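Local coordinates for glyoxalase family protein, putative (Bacillus anthracis, PDB 2QQZ) that is of unknown function but belongs to the glyoxalase/bleomycin resistance protein/dioxygenase superfamily, whose members commonly act as metal-dependent enzymes or drug-binding proteins, at residues A[77-82]-A[120-125]. Numbering follows the deposited sequence.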
loop_
_atom_site.group_PDB
_atom_site.type_symbol
_atom_site.label_atom_id
_atom_site.label_comp_id
_atom_site.label_asym_id
_atom_site.label_seq_id
_atom_site.Cartn_x
_atom_site.Cartn_y
_atom_site.Cartn_z
ATOM N N ALA A 77 -3.686 -1.777 -3.996
ATOM C CA ALA A 77 -4.846 -1.859 -4.896
ATOM C C ALA A 77 -5.391 -0.449 -5.165
ATOM O O ALA A 77 -5.694 0.312 -4.239
ATOM C CB ALA A 77 -5.930 -2.805 -4.361
ATOM N N PHE A 78 -5.425 -0.111 -6.454
ATOM C CA PHE A 78 -5.826 1.210 -6.958
ATOM C C PHE A 78 -7.234 1.176 -7.478
ATOM O O PHE A 78 -7.610 0.246 -8.169
ATOM C CB PHE A 78 -4.885 1.656 -8.063
ATOM C CG PHE A 78 -3.491 1.778 -7.601
ATOM C CD1 PHE A 78 -3.074 2.933 -6.946
ATOM C CD2 PHE A 78 -2.594 0.752 -7.783
ATOM C CE1 PHE A 78 -1.757 3.056 -6.501
ATOM C CE2 PHE A 78 -1.282 0.871 -7.310
ATOM C CZ PHE A 78 -0.871 2.018 -6.679
ATOM N N TYR A 79 -8.011 2.186 -7.100
ATOM C CA TYR A 79 -9.384 2.337 -7.582
ATOM C C TYR A 79 -9.312 3.022 -8.944
ATOM O O TYR A 79 -8.595 4.066 -9.104
ATOM C CB TYR A 79 -10.266 3.136 -6.602
ATOM C CG TYR A 79 -11.750 2.944 -6.937
ATOM C CD1 TYR A 79 -12.485 1.930 -6.312
ATOM C CD2 TYR A 79 -12.383 3.699 -7.941
ATOM C CE1 TYR A 79 -13.823 1.719 -6.620
ATOM C CE2 TYR A 79 -13.755 3.467 -8.280
ATOM C CZ TYR A 79 -14.443 2.477 -7.585
ATOM O OH TYR A 79 -15.754 2.185 -7.847
ATOM N N VAL A 80 -10.041 2.436 -9.909
ATOM C CA VAL A 80 -10.075 2.864 -11.325
ATOM C C VAL A 80 -11.515 3.220 -11.816
ATOM O O VAL A 80 -12.440 2.437 -11.633
ATOM C CB VAL A 80 -9.401 1.755 -12.225
ATOM C CG1 VAL A 80 -9.569 2.026 -13.653
ATOM C CG2 VAL A 80 -7.876 1.599 -11.871
ATOM N N LEU A 81 -11.715 4.404 -12.419
ATOM C CA LEU A 81 -12.956 4.688 -13.145
ATOM C C LEU A 81 -12.943 3.991 -14.494
ATOM O O LEU A 81 -11.916 4.047 -15.196
ATOM C CB LEU A 81 -13.049 6.170 -13.410
ATOM C CG LEU A 81 -13.680 7.044 -12.353
ATOM C CD1 LEU A 81 -13.707 8.551 -12.853
ATOM C CD2 LEU A 81 -15.109 6.556 -12.099
ATOM N N LYS A 82 -14.049 3.326 -14.868
ATOM C CA LYS A 82 -14.196 2.774 -16.225
ATOM C C LYS A 82 -13.133 1.699 -16.435
ATOM O O LYS A 82 -12.426 1.694 -17.434
ATOM C CB LYS A 82 -14.075 3.906 -17.271
ATOM C CG LYS A 82 -14.799 3.686 -18.586
ATOM C CD LYS A 82 -16.081 4.350 -18.585
ATOM C CE LYS A 82 -17.019 3.750 -19.621
ATOM N NZ LYS A 82 -16.729 4.142 -21.033
ATOM N N GLU A 120 -2.769 -4.237 -8.162
ATOM C CA GLU A 120 -4.157 -4.556 -8.443
ATOM C C GLU A 120 -4.931 -3.297 -8.807
ATOM O O GLU A 120 -4.670 -2.199 -8.258
ATOM C CB GLU A 120 -4.765 -5.160 -7.202
ATOM C CG GLU A 120 -6.334 -5.368 -7.324
ATOM C CD GLU A 120 -6.908 -5.858 -6.026
ATOM O OE1 GLU A 120 -6.104 -6.376 -5.185
ATOM O OE2 GLU A 120 -8.149 -5.695 -5.827
ATOM N N PHE A 121 -5.802 -3.424 -9.806
ATOM C CA PHE A 121 -6.759 -2.402 -10.198
ATOM C C PHE A 121 -8.171 -2.922 -9.975
ATOM O O PHE A 121 -8.483 -4.098 -10.312
ATOM C CB PHE A 121 -6.498 -2.016 -11.636
ATOM C CG PHE A 121 -5.112 -1.463 -11.856
ATOM C CD1 PHE A 121 -4.763 -0.196 -11.374
ATOM C CD2 PHE A 121 -4.144 -2.214 -12.503
ATOM C CE1 PHE A 121 -3.498 0.326 -11.583
ATOM C CE2 PHE A 121 -2.887 -1.703 -12.680
ATOM C CZ PHE A 121 -2.568 -0.432 -12.219
HETATM N N MSE A 122 -9.029 -2.086 -9.363
HETATM C CA MSE A 122 -10.404 -2.485 -9.079
HETATM C C MSE A 122 -11.429 -1.354 -9.259
HETATM O O MSE A 122 -11.076 -0.209 -9.131
HETATM C CB MSE A 122 -10.524 -2.927 -7.637
HETATM C CG MSE A 122 -10.041 -1.867 -6.654
HETATM SE SE MSE A 122 -10.620 -2.528 -4.898
HETATM C CE MSE A 122 -12.476 -1.801 -4.904
ATOM N N GLU A 123 -12.691 -1.722 -9.514
ATOM C CA GLU A 123 -13.801 -0.779 -9.477
ATOM C C GLU A 123 -15.033 -1.494 -8.969
ATOM O O GLU A 123 -15.242 -2.670 -9.278
ATOM C CB GLU A 123 -14.014 -0.199 -10.886
ATOM C CG GLU A 123 -15.008 0.957 -10.934
ATOM C CD GLU A 123 -15.252 1.465 -12.329
ATOM O OE1 GLU A 123 -15.034 0.714 -13.307
ATOM O OE2 GLU A 123 -15.694 2.625 -12.464
ATOM N N ASN A 124 -15.854 -0.823 -8.165
ATOM C CA ASN A 124 -17.162 -1.405 -7.855
ATOM C C ASN A 124 -18.027 -1.590 -9.095
ATOM O O ASN A 124 -18.000 -0.763 -10.037
ATOM C CB ASN A 124 -17.885 -0.571 -6.810
ATOM C CG ASN A 124 -17.053 -0.408 -5.564
ATOM O OD1 ASN A 124 -16.384 -1.339 -5.134
ATOM N ND2 ASN A 124 -17.049 0.785 -5.003
ATOM N N LYS A 125 -18.772 -2.685 -9.110
ATOM C CA LYS A 125 -19.793 -2.880 -10.132
ATOM C C LYS A 125 -20.961 -1.905 -9.908
ATOM O O LYS A 125 -21.313 -1.584 -8.785
ATOM C CB LYS A 125 -20.319 -4.312 -10.122
ATOM C CG LYS A 125 -19.374 -5.342 -10.689
ATOM C CD LYS A 125 -20.157 -6.508 -11.295
ATOM C CE LYS A 125 -19.217 -7.573 -11.850
ATOM N NZ LYS A 125 -19.120 -8.815 -11.011
HETATM O O HOH W 1 -16.694 3.548 -10.198
#
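The Tyr79 ring lies across the backbone of the neighbouring strand, with Met122 O over one face, displaced toward the rim. Its CG, anti to the backbone N (chi1 -164°), starts the ring toward strand 118-124. Tyr79 OH accepts a hydrogen bond from Asn124 N at 3.0 Å. Glu123 CA makes an off-centre CH-pi contact with the same ring, and the selenomethionine Met122 crosses it at about a right angle, bringing CE to 4.0 Å from Tyr79 CD1. A water in the ring plane links Tyr79 OH to Glu123 OE2, to which it donates. The Glu123 side chain, extended beyond CG, runs close past Val80 O, with CG 3.0 Å from that oxygen, and its OE2 accepts a bond from Lys82 N, which approaches from above the carboxylate plane. OE1 of the same carboxylate accepts from Ile83 N, so Glu123 holds two backbone amides at the start of helix 83-92, where Lys82 is the N-cap residue. Strands 76-80 and 118-124 are the parallel pair of a four-stranded βαβββ module, the repeating unit of the glyoxalase (vicinal oxygen chelate) fold; after helix 83-92 the chain goes on to strand 98-100 at the sheet's far edge. Regular backbone bonds join the pair: Phe78 N to Glu120 O, Met122 N to Phe78 O and Val80 N to Met122 O. On the sheet face carrying Phe78 and Phe121, the two rings sit obliquely, planes 33° apart, while Val80 CG2 packs 3.6 Å from Phe121 CD1; Phe86 of the helix meets Phe121 edge-to-face. Ala77 CB rests 3.6 Å from Glu120 CD, whose carboxylate is hydrogen-bonded through OE1 to His75 NE2. Residues 77-80 also pair antiparallel with a strand of the second subunit, continuing the sheet across the interface.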